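Local coordinates for protein dTDP-4-dehydrorhamnose 3,5-epimerase (Bacillus anthracis str. Ames, PDB 3RYK) that probably catalyses the epimerisation of dTDP-4-dehydro-6-deoxyglucose at C3 and C5 of the sugar ring, on the pathway to dTDP-L-rhamnose, at residues K96-Q102 with H151-K157; Y106-V110 with L177-P182. One frame throughout, in Å; residues are numbered along the deposited sequence.

Interaction 1 pairs two antiparallel strands within one sheet of the jelly-roll-like fold, while interaction 2 lays a late, irregular segment over the outer side of the other sheet. Their centres are about 17 Å apart. Strand 96-100 leads into strand 104-111 after the chain turns a corner at Met101, and the strands of the two contacts meet in the interior, where Ile98 CG2 packs 4.2 Å from Asp107 OD2, on the side of strand 106-110 turned away from 177-182. Pyrophosphate is bound nearer to interaction 1, about 6 Å from the side chain of Tyr156, than to interaction 2, where the side chain of Trp181 is about 13 Å from it. Thymidine diphosphate lies about 14 Å from the side chain of Lys157.

Interaction 1 of 2, residues K96-Q102 with H151-K157; sequences KLIQVMQ and HTIVMYK
The carbonyl oxygen of Ile153 takes two backbone N-H groups, Met101 N at 2.9 Å and, more weakly, Gln102 N at 3.4 Å. Two successive residues thus face one, the mark of a classic beta bulge. Beyond it Ile153 N returns a bond to Gln102 O; on the other side, reciprocal bonds join Gln99 to Met155 and Leu97 to Lys157 in regular antiparallel pairing.

On the face carrying Ile98, Val154 and Tyr156 the packing is close. Ile98 CG2 meets Val154 CG1 at 3.4 Å, tighter than usual for two carbons, and Ile98 CG1 lies 3.3 Å from Tyr156 CB. With CG set between the backbone N and the carbonyl carbon (chi1 66°), the Tyr156 ring runs alongside the extended Lys96 chain, whose CD comes within 4.0 Å of Tyr156 CE1.

The face carrying Gln99, Gln102, Ile153 and Met155 is built differently and lies at the subunit interface. The Gln99 amide lies beside the Met155 thioether, NE2 being 3.8 Å from SD, while the Met101 side chain slants across Met155, its CG touching CB and CE. Gln102 passes over Ile153, with OE1 3.5 Å from CD1. Here Met155 also packs on Met101 of the second subunit, and Lys157 NZ forms salt bridges to Asp71 of both chains.

Strand 70-76 flanks 152-157 on its far edge and strand 134-137 flanks 96-100. On the inner face, Val100 and Val154 rest on Ile105 of strand 104-111, and Ile98 reaches His143 of strand 141-147.

Interaction 2 of 2, residues Y106-V110 with L177-P182; sequences YDVIV and LAIPWP
Tyr106, with CG anti to the backbone N (chi1 168°), and Trp181, with CG beside the backbone N (chi1 -61°), bring their rings together between strand 106-110 and segment 177-182. The planes stand at 89° with centroids 5.8 Å apart, and Trp181 CE3 sits at the tyrosine edge, in its plane, 3.8 Å from Tyr106 CD2. The indole, whose CB is directed away from the strand, turns its six-membered ring back toward it.

Two prolines add to the grip on the tyrosine. Pro182 CD shares Tyr106 CD2 with the indole, at 3.6 Å, whereas the ring of Pro180, the centre of an inverse gamma turn, crosses the hydroxyl end of the tyrosine at about a right angle and brings CG to 3.4 Å from Tyr106 OH.

Next along the strand, the two methyls of Val108 are divided between neighbours. CG2 abuts Trp181 CH2 at 3.6 Å, and CG1 meets Ile179 CD1 tip to tip, also at 3.6 Å. Ile179 CG2 rests over one face of the indole, offset toward its rim, so the isoleucine packs against both valine and tryptophan. Val110 closes the row: both its methyls touch Leu177 CD1, the CG2 contact being 3.7 Å.

The joint is made by apolar packing, and Trp122 and Cys146 of the adjoining strands extend the same layer. The indole N-H is used outside the contact, Trp181 NE1 donating to Trp172 O.

The arrangement is that of an irregular segment that runs nearly antiparallel to a strand without pairing with it and covers the outer face of one sheet of the jelly-roll-like fold.

Interaction 1 of 2, residues K96-Q102 with H151-K157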
ATOM      1  N   LYS A  96      -2.198 -13.959   2.111  1.00 24.28           N
ATOM      2  CA  LYS A  96      -1.867 -12.777   1.319  1.00 23.25           C
ATOM      3  C   LYS A  96      -3.130 -11.971   1.053  1.00 22.13           C
ATOM      4  O   LYS A  96      -4.218 -12.526   1.111  1.00 22.87           O
ATOM      5  CB  LYS A  96      -1.224 -13.168   0.002  1.00 23.71           C
ATOM      6  CG  LYS A  96       0.054 -13.969   0.155  1.00 25.05           C
ATOM      7  CD  LYS A  96       0.666 -14.283  -1.181  1.00 25.01           C
ATOM      8  CE  LYS A  96       1.921 -15.118  -1.029  1.00 27.02           C
ATOM      9  NZ  LYS A  96       2.516 -15.397  -2.361  1.00 29.34           N
ATOM     10  N   LEU A  97      -2.964 -10.681   0.761  1.00 20.92           N
ATOM     11  CA  LEU A  97      -4.085  -9.754   0.460  1.00 20.21           C
ATOM     12  C   LEU A  97      -3.486  -8.869  -0.620  1.00 20.02           C
ATOM     13  O   LEU A  97      -2.649  -8.019  -0.346  1.00 21.18           O
ATOM     14  CB  LEU A  97      -4.514  -8.997   1.706  1.00 20.13           C
ATOM     15  CG  LEU A  97      -5.731  -8.068   1.646  1.00 20.27           C
ATOM     16  CD1 LEU A  97      -6.990  -8.833   1.283  1.00 21.34           C
ATOM     17  CD2 LEU A  97      -5.859  -7.466   3.025  1.00 21.01           C
ATOM     18  N   ILE A  98      -3.939  -9.081  -1.848  1.00 20.03           N
ATOM     19  CA  ILE A  98      -3.415  -8.391  -3.005  1.00 21.46           C
ATOM     20  C   ILE A  98      -4.314  -7.373  -3.676  1.00 21.56           C
ATOM     21  O   ILE A  98      -5.519  -7.566  -3.771  1.00 22.64           O
ATOM     22  CB  ILE A  98      -3.094  -9.435  -4.109  1.00 22.26           C
ATOM     23  CG1 ILE A  98      -2.111 -10.535  -3.641  1.00 24.81           C
ATOM     24  CG2 ILE A  98      -2.533  -8.753  -5.362  1.00 23.79           C
ATOM     25  CD1 ILE A  98      -2.728 -11.796  -3.095  1.00 29.41           C
ATOM     26  N   GLN A  99      -3.689  -6.300  -4.149  1.00 21.82           N
ATOM     27  CA  GLN A  99      -4.368  -5.235  -4.873  1.00 22.52           C
ATOM     28  C   GLN A  99      -3.419  -4.672  -5.930  1.00 22.62           C
ATOM     29  O   GLN A  99      -2.183  -4.839  -5.857  1.00 23.79           O
ATOM     30  CB  GLN A  99      -4.849  -4.097  -3.980  1.00 23.86           C
ATOM     31  CG  GLN A  99      -3.768  -3.319  -3.283  1.00 24.17           C
ATOM     32  CD  GLN A  99      -4.300  -2.117  -2.532  1.00 27.85           C
ATOM     33  OE1 GLN A  99      -5.368  -1.595  -2.849  1.00 29.78           O
ATOM     34  NE2 GLN A  99      -3.535  -1.644  -1.565  1.00 30.39           N
ATOM     35  N   VAL A 100      -4.017  -4.002  -6.906  1.00 21.92           N
ATOM     36  CA  VAL A 100      -3.289  -3.383  -8.008  1.00 22.06           C
ATOM     37  C   VAL A 100      -3.377  -1.869  -7.850  1.00 22.40           C
ATOM     38  O   VAL A 100      -4.486  -1.292  -7.771  1.00 22.84           O
ATOM     39  CB  VAL A 100      -3.849  -3.842  -9.361  1.00 21.43           C
ATOM     40  CG1 VAL A 100      -3.173  -3.094 -10.491  1.00 21.82           C
ATOM     41  CG2 VAL A 100      -3.689  -5.370  -9.511  1.00 23.30           C
ATOM     42  N   MET A 101      -2.217  -1.215  -7.833  1.00 22.90           N
ATOM     43  CA  MET A 101      -2.146   0.241  -7.664  1.00 23.86           C
ATOM     44  C   MET A 101      -2.055   0.999  -8.984  1.00 23.67           C
ATOM     45  O   MET A 101      -2.475   2.171  -9.083  1.00 24.58           O
ATOM     46  CB  MET A 101      -0.965   0.592  -6.750  1.00 24.52           C
ATOM     47  CG  MET A 101      -0.995  -0.179  -5.404  1.00 28.07           C
ATOM     48  SD  MET A 101      -2.536  -0.027  -4.454  1.00 35.05           S
ATOM     49  CE  MET A 101      -2.561   1.748  -4.165  1.00 31.45           C
ATOM     50  N   GLN A 102      -1.475   0.342  -9.981  1.00 22.91           N
ATOM     51  CA  GLN A 102      -1.317   0.896 -11.298  1.00 23.12           C
ATOM     52  C   GLN A 102      -1.422  -0.270 -12.267  1.00 22.08           C
ATOM     53  O   GLN A 102      -0.800  -1.318 -12.053  1.00 22.89           O
ATOM     54  CB  GLN A 102       0.015   1.632 -11.435  1.00 23.99           C
ATOM     55  CG  GLN A 102       0.194   2.276 -12.790  1.00 25.04           C
ATOM     56  CD  GLN A 102       1.445   3.144 -12.914  1.00 27.83           C
ATOM     57  OE1 GLN A 102       1.974   3.665 -11.931  1.00 24.90           O
ATOM     58  NE2 GLN A 102       1.886   3.343 -14.147  1.00 34.33           N
ATOM     59  N   HIS A 151       3.690  -1.275 -17.297  1.00 23.47           N
ATOM     60  CA  HIS A 151       3.837  -0.561 -16.037  1.00 24.01           C
ATOM     61  C   HIS A 151       2.768  -0.890 -15.000  1.00 23.50           C
ATOM     62  O   HIS A 151       2.065   0.011 -14.534  1.00 23.96           O
ATOM     63  CB  HIS A 151       3.877   0.955 -16.285  1.00 24.56           C
ATOM     64  CG  HIS A 151       4.925   1.384 -17.268  1.00 27.73           C
ATOM     65  ND1 HIS A 151       6.256   1.525 -16.929  1.00 33.29           N
ATOM     66  CD2 HIS A 151       4.832   1.734 -18.573  1.00 30.12           C
ATOM     67  CE1 HIS A 151       6.939   1.924 -17.988  1.00 32.00           C
ATOM     68  NE2 HIS A 151       6.099   2.060 -19.000  1.00 32.67           N
ATOM     69  N   THR A 152       2.634  -2.176 -14.678  1.00 22.93           N
ATOM     70  CA  THR A 152       1.683  -2.645 -13.681  1.00 22.19           C
ATOM     71  C   THR A 152       2.398  -2.796 -12.343  1.00 21.80           C
ATOM     72  O   THR A 152       3.515  -3.377 -12.247  1.00 21.56           O
ATOM     73  CB  THR A 152       0.957  -3.933 -14.121  1.00 21.92           C
ATOM     74  OG1 THR A 152       0.067  -3.621 -15.204  1.00 20.37           O
ATOM     75  CG2 THR A 152       0.147  -4.558 -12.995  1.00 21.46           C
ATOM     76  N   ILE A 153       1.754  -2.246 -11.312  1.00 20.76           N
ATOM     77  CA  ILE A 153       2.247  -2.269  -9.939  1.00 21.91           C
ATOM     78  C   ILE A 153       1.234  -2.981  -9.039  1.00 21.66           C
ATOM     79  O   ILE A 153       0.071  -2.544  -8.909  1.00 20.66           O
ATOM     80  CB  ILE A 153       2.471  -0.841  -9.400  1.00 22.42           C
ATOM     81  CG1 ILE A 153       3.413  -0.047 -10.305  1.00 23.04           C
ATOM     82  CG2 ILE A 153       3.017  -0.881  -7.971  1.00 24.37           C
ATOM     83  CD1 ILE A 153       3.601   1.410  -9.875  1.00 25.31           C
ATOM     84  N   VAL A 154       1.685  -4.064  -8.418  1.00 21.32           N
ATOM     85  CA  VAL A 154       0.869  -4.864  -7.534  1.00 21.96           C
ATOM     86  C   VAL A 154       1.431  -4.755  -6.127  1.00 22.85           C
ATOM     87  O   VAL A 154       2.649  -4.774  -5.911  1.00 23.17           O
ATOM     88  CB  VAL A 154       0.884  -6.341  -7.954  1.00 22.35           C
ATOM     89  CG1 VAL A 154       0.008  -7.169  -7.032  1.00 22.02           C
ATOM     90  CG2 VAL A 154       0.439  -6.493  -9.391  1.00 21.39           C
ATOM     91  N   MET A 155       0.536  -4.627  -5.164  1.00 23.11           N
ATOM     92  CA  MET A 155       0.920  -4.528  -3.776  1.00 24.07           C
ATOM     93  C   MET A 155       0.207  -5.631  -3.034  1.00 24.09           C
ATOM     94  O   MET A 155      -0.957  -5.917  -3.314  1.00 23.50           O
ATOM     95  CB  MET A 155       0.495  -3.183  -3.186  1.00 25.14           C
ATOM     96  CG  MET A 155       0.820  -3.039  -1.709  1.00 29.19           C
ATOM     97  SD  MET A 155       0.169  -1.542  -0.951  1.00 37.82           S
ATOM     98  CE  MET A 155       1.039  -0.268  -1.850  1.00 35.41           C
ATOM     99  N   TYR A 156       0.898  -6.278  -2.106  1.00 24.12           N
ATOM    100  CA  TYR A 156       0.245  -7.320  -1.336  1.00 24.25           C
ATOM    101  C   TYR A 156       0.871  -7.496   0.025  1.00 24.52           C
ATOM    102  O   TYR A 156       2.086  -7.417   0.169  1.00 25.28           O
ATOM    103  CB  TYR A 156       0.119  -8.636  -2.089  1.00 24.04           C
ATOM    104  CG  TYR A 156       1.393  -9.363  -2.410  1.00 25.46           C
ATOM    105  CD1 TYR A 156       1.814 -10.431  -1.620  1.00 24.49           C
ATOM    106  CD2 TYR A 156       2.149  -9.013  -3.518  1.00 24.38           C
ATOM    107  CE1 TYR A 156       2.981 -11.119  -1.921  1.00 25.92           C
ATOM    108  CE2 TYR A 156       3.297  -9.685  -3.825  1.00 25.68           C
ATOM    109  CZ  TYR A 156       3.702 -10.740  -3.024  1.00 25.79           C
ATOM    110  OH  TYR A 156       4.859 -11.402  -3.340  1.00 28.37           O
ATOM    111  N   LYS A 157       0.002  -7.707   1.009  1.00 24.21           N
ATOM    112  CA  LYS A 157       0.403  -7.891   2.381  1.00 23.28           C
ATOM    113  C   LYS A 157       0.512  -9.379   2.667  1.00 23.69           C
ATOM    114  O   LYS A 157      -0.134 -10.188   2.011  1.00 23.31           O
ATOM    115  CB  LYS A 157      -0.647  -7.312   3.318  1.00 23.92           C
ATOM    116  CG  LYS A 157      -0.961  -5.852   3.146  1.00 24.37           C
ATOM    117  CD  LYS A 157      -2.126  -5.467   4.056  1.00 25.18           C
ATOM    118  CE  LYS A 157      -2.374  -3.974   4.024  1.00 25.32           C
ATOM    119  NZ  LYS A 157      -1.159  -3.133   4.217  1.00 28.36           N
TER

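Interaction 2 of 2, residues Y106-V110 with L177-P182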
ATOM      1  N   TYR A 106      -4.419 -10.325 -14.225  1.00 17.79           N
ATOM      2  CA  TYR A 106      -5.302 -11.492 -14.228  1.00 17.71           C
ATOM      3  C   TYR A 106      -4.623 -12.322 -13.167  1.00 18.01           C
ATOM      4  O   TYR A 106      -3.526 -12.837 -13.401  1.00 17.89           O
ATOM      5  CB  TYR A 106      -5.372 -12.178 -15.580  1.00 18.20           C
ATOM      6  CG  TYR A 106      -6.027 -13.558 -15.591  1.00 20.13           C
ATOM      7  CD1 TYR A 106      -7.401 -13.718 -15.472  1.00 21.41           C
ATOM      8  CD2 TYR A 106      -5.259 -14.702 -15.803  1.00 20.38           C
ATOM      9  CE1 TYR A 106      -7.983 -14.989 -15.513  1.00 21.48           C
ATOM     10  CE2 TYR A 106      -5.832 -15.983 -15.861  1.00 20.64           C
ATOM     11  CZ  TYR A 106      -7.189 -16.125 -15.713  1.00 21.09           C
ATOM     12  OH  TYR A 106      -7.739 -17.405 -15.773  1.00 20.61           O
ATOM     13  N   ASP A 107      -5.250 -12.431 -12.003  1.00 18.60           N
ATOM     14  CA  ASP A 107      -4.715 -13.152 -10.877  1.00 19.09           C
ATOM     15  C   ASP A 107      -5.364 -14.512 -10.682  1.00 19.33           C
ATOM     16  O   ASP A 107      -6.592 -14.644 -10.699  1.00 19.92           O
ATOM     17  CB  ASP A 107      -4.884 -12.247  -9.667  1.00 19.51           C
ATOM     18  CG  ASP A 107      -4.180 -12.756  -8.446  1.00 21.60           C
ATOM     19  OD1 ASP A 107      -4.449 -13.883  -7.966  1.00 26.00           O
ATOM     20  OD2 ASP A 107      -3.358 -11.970  -7.940  1.00 22.05           O
ATOM     21  N   VAL A 108      -4.528 -15.525 -10.466  1.00 19.34           N
ATOM     22  CA  VAL A 108      -5.011 -16.871 -10.290  1.00 19.06           C
ATOM     23  C   VAL A 108      -4.607 -17.425  -8.931  1.00 19.50           C
ATOM     24  O   VAL A 108      -3.518 -17.115  -8.429  1.00 18.90           O
ATOM     25  CB  VAL A 108      -4.378 -17.824 -11.336  1.00 19.88           C
ATOM     26  CG1 VAL A 108      -4.700 -19.314 -11.012  1.00 18.78           C
ATOM     27  CG2 VAL A 108      -4.807 -17.449 -12.753  1.00 18.63           C
ATOM     28  N   ILE A 109      -5.502 -18.206  -8.339  1.00 20.29           N
ATOM     29  CA  ILE A 109      -5.230 -18.848  -7.062  1.00 20.18           C
ATOM     30  C   ILE A 109      -5.641 -20.293  -7.253  1.00 20.49           C
ATOM     31  O   ILE A 109      -6.609 -20.572  -7.959  1.00 20.11           O
ATOM     32  CB  ILE A 109      -5.911 -18.199  -5.798  1.00 20.25           C
ATOM     33  CG1 ILE A 109      -7.424 -18.402  -5.767  1.00 19.90           C
ATOM     34  CG2 ILE A 109      -5.540 -16.723  -5.692  1.00 20.76           C
ATOM     35  CD1 ILE A 109      -8.068 -17.776  -4.551  1.00 21.50           C
ATOM     36  N   VAL A 110      -4.869 -21.203  -6.655  1.00 20.95           N
ATOM     37  CA  VAL A 110      -5.121 -22.636  -6.740  1.00 21.33           C
ATOM     38  C   VAL A 110      -5.193 -23.218  -5.315  1.00 21.37           C
ATOM     39  O   VAL A 110      -4.316 -22.960  -4.492  1.00 21.41           O
ATOM     40  CB  VAL A 110      -3.961 -23.337  -7.492  1.00 21.14           C
ATOM     41  CG1 VAL A 110      -4.349 -24.797  -7.785  1.00 24.83           C
ATOM     42  CG2 VAL A 110      -3.616 -22.611  -8.802  1.00 22.16           C
ATOM     43  N   LEU A 177      -3.658 -28.153 -14.396  1.00 25.57           N
ATOM     44  CA  LEU A 177      -4.513 -26.994 -14.084  1.00 24.77           C
ATOM     45  C   LEU A 177      -5.074 -26.336 -15.336  1.00 23.40           C
ATOM     46  O   LEU A 177      -6.192 -25.802 -15.317  1.00 24.77           O
ATOM     47  CB  LEU A 177      -3.737 -25.983 -13.224  1.00 24.86           C
ATOM     48  CG  LEU A 177      -3.270 -26.438 -11.831  1.00 24.96           C
ATOM     49  CD1 LEU A 177      -2.578 -25.328 -11.027  1.00 27.19           C
ATOM     50  CD2 LEU A 177      -4.426 -27.052 -11.040  1.00 25.32           C
ATOM     51  N   ALA A 178      -4.288 -26.370 -16.415  1.00 22.14           N
ATOM     52  CA  ALA A 178      -4.643 -25.800 -17.718  1.00 20.83           C
ATOM     53  C   ALA A 178      -5.218 -24.397 -17.593  1.00 20.54           C
ATOM     54  O   ALA A 178      -6.290 -24.117 -18.108  1.00 22.82           O
ATOM     55  CB  ALA A 178      -5.611 -26.720 -18.436  1.00 20.38           C
ATOM     56  N   ILE A 179      -4.500 -23.526 -16.898  1.00 18.99           N
ATOM     57  CA  ILE A 179      -4.961 -22.151 -16.706  1.00 18.26           C
ATOM     58  C   ILE A 179      -4.903 -21.386 -18.039  1.00 18.54           C
ATOM     59  O   ILE A 179      -3.893 -21.439 -18.758  1.00 19.96           O
ATOM     60  CB  ILE A 179      -4.152 -21.427 -15.599  1.00 17.76           C
ATOM     61  CG1 ILE A 179      -4.264 -22.207 -14.286  1.00 18.10           C
ATOM     62  CG2 ILE A 179      -4.642 -19.974 -15.432  1.00 18.88           C
ATOM     63  CD1 ILE A 179      -3.292 -21.811 -13.216  1.00 21.05           C
ATOM     64  N   PRO A 180      -5.992 -20.672 -18.392  1.00 19.67           N
ATOM     65  CA  PRO A 180      -6.100 -19.895 -19.629  1.00 19.67           C
ATOM     66  C   PRO A 180      -5.400 -18.529 -19.556  1.00 19.53           C
ATOM     67  O   PRO A 180      -6.039 -17.484 -19.697  1.00 19.66           O
ATOM     68  CB  PRO A 180      -7.613 -19.705 -19.760  1.00 20.60           C
ATOM     69  CG  PRO A 180      -8.047 -19.584 -18.368  1.00 19.48           C
ATOM     70  CD  PRO A 180      -7.249 -20.601 -17.626  1.00 20.45           C
ATOM     71  N   TRP A 181      -4.085 -18.520 -19.378  1.00 19.17           N
ATOM     72  CA  TRP A 181      -3.369 -17.259 -19.291  1.00 18.23           C
ATOM     73  C   TRP A 181      -3.580 -16.427 -20.539  1.00 18.65           C
ATOM     74  O   TRP A 181      -3.594 -16.965 -21.650  1.00 20.63           O
ATOM     75  CB  TRP A 181      -1.863 -17.475 -19.096  1.00 18.82           C
ATOM     76  CG  TRP A 181      -1.513 -18.186 -17.870  1.00 21.20           C
ATOM     77  CD1 TRP A 181      -1.144 -19.493 -17.757  1.00 24.28           C
ATOM     78  CD2 TRP A 181      -1.533 -17.656 -16.548  1.00 22.11           C
ATOM     79  NE1 TRP A 181      -0.897 -19.799 -16.448  1.00 25.06           N
ATOM     80  CE2 TRP A 181      -1.134 -18.692 -15.679  1.00 24.26           C
ATOM     81  CE3 TRP A 181      -1.832 -16.399 -16.009  1.00 23.04           C
ATOM     82  CZ2 TRP A 181      -1.038 -18.516 -14.299  1.00 25.41           C
ATOM     83  CZ3 TRP A 181      -1.736 -16.230 -14.630  1.00 22.70           C
ATOM     84  CH2 TRP A 181      -1.344 -17.288 -13.793  1.00 25.31           C
ATOM     85  N   PRO A 182      -3.734 -15.099 -20.373  1.00 19.26           N
ATOM     86  CA  PRO A 182      -3.949 -14.191 -21.504  1.00 19.15           C
ATOM     87  C   PRO A 182      -2.658 -13.829 -22.253  1.00 19.09           C
ATOM     88  O   PRO A 182      -2.528 -12.725 -22.793  1.00 19.95           O
ATOM     89  CB  PRO A 182      -4.527 -12.963 -20.815  1.00 19.86           C
ATOM     90  CG  PRO A 182      -3.862 -12.959 -19.504  1.00 19.36           C
ATOM     91  CD  PRO A 182      -3.837 -14.380 -19.090  1.00 19.60           C
TER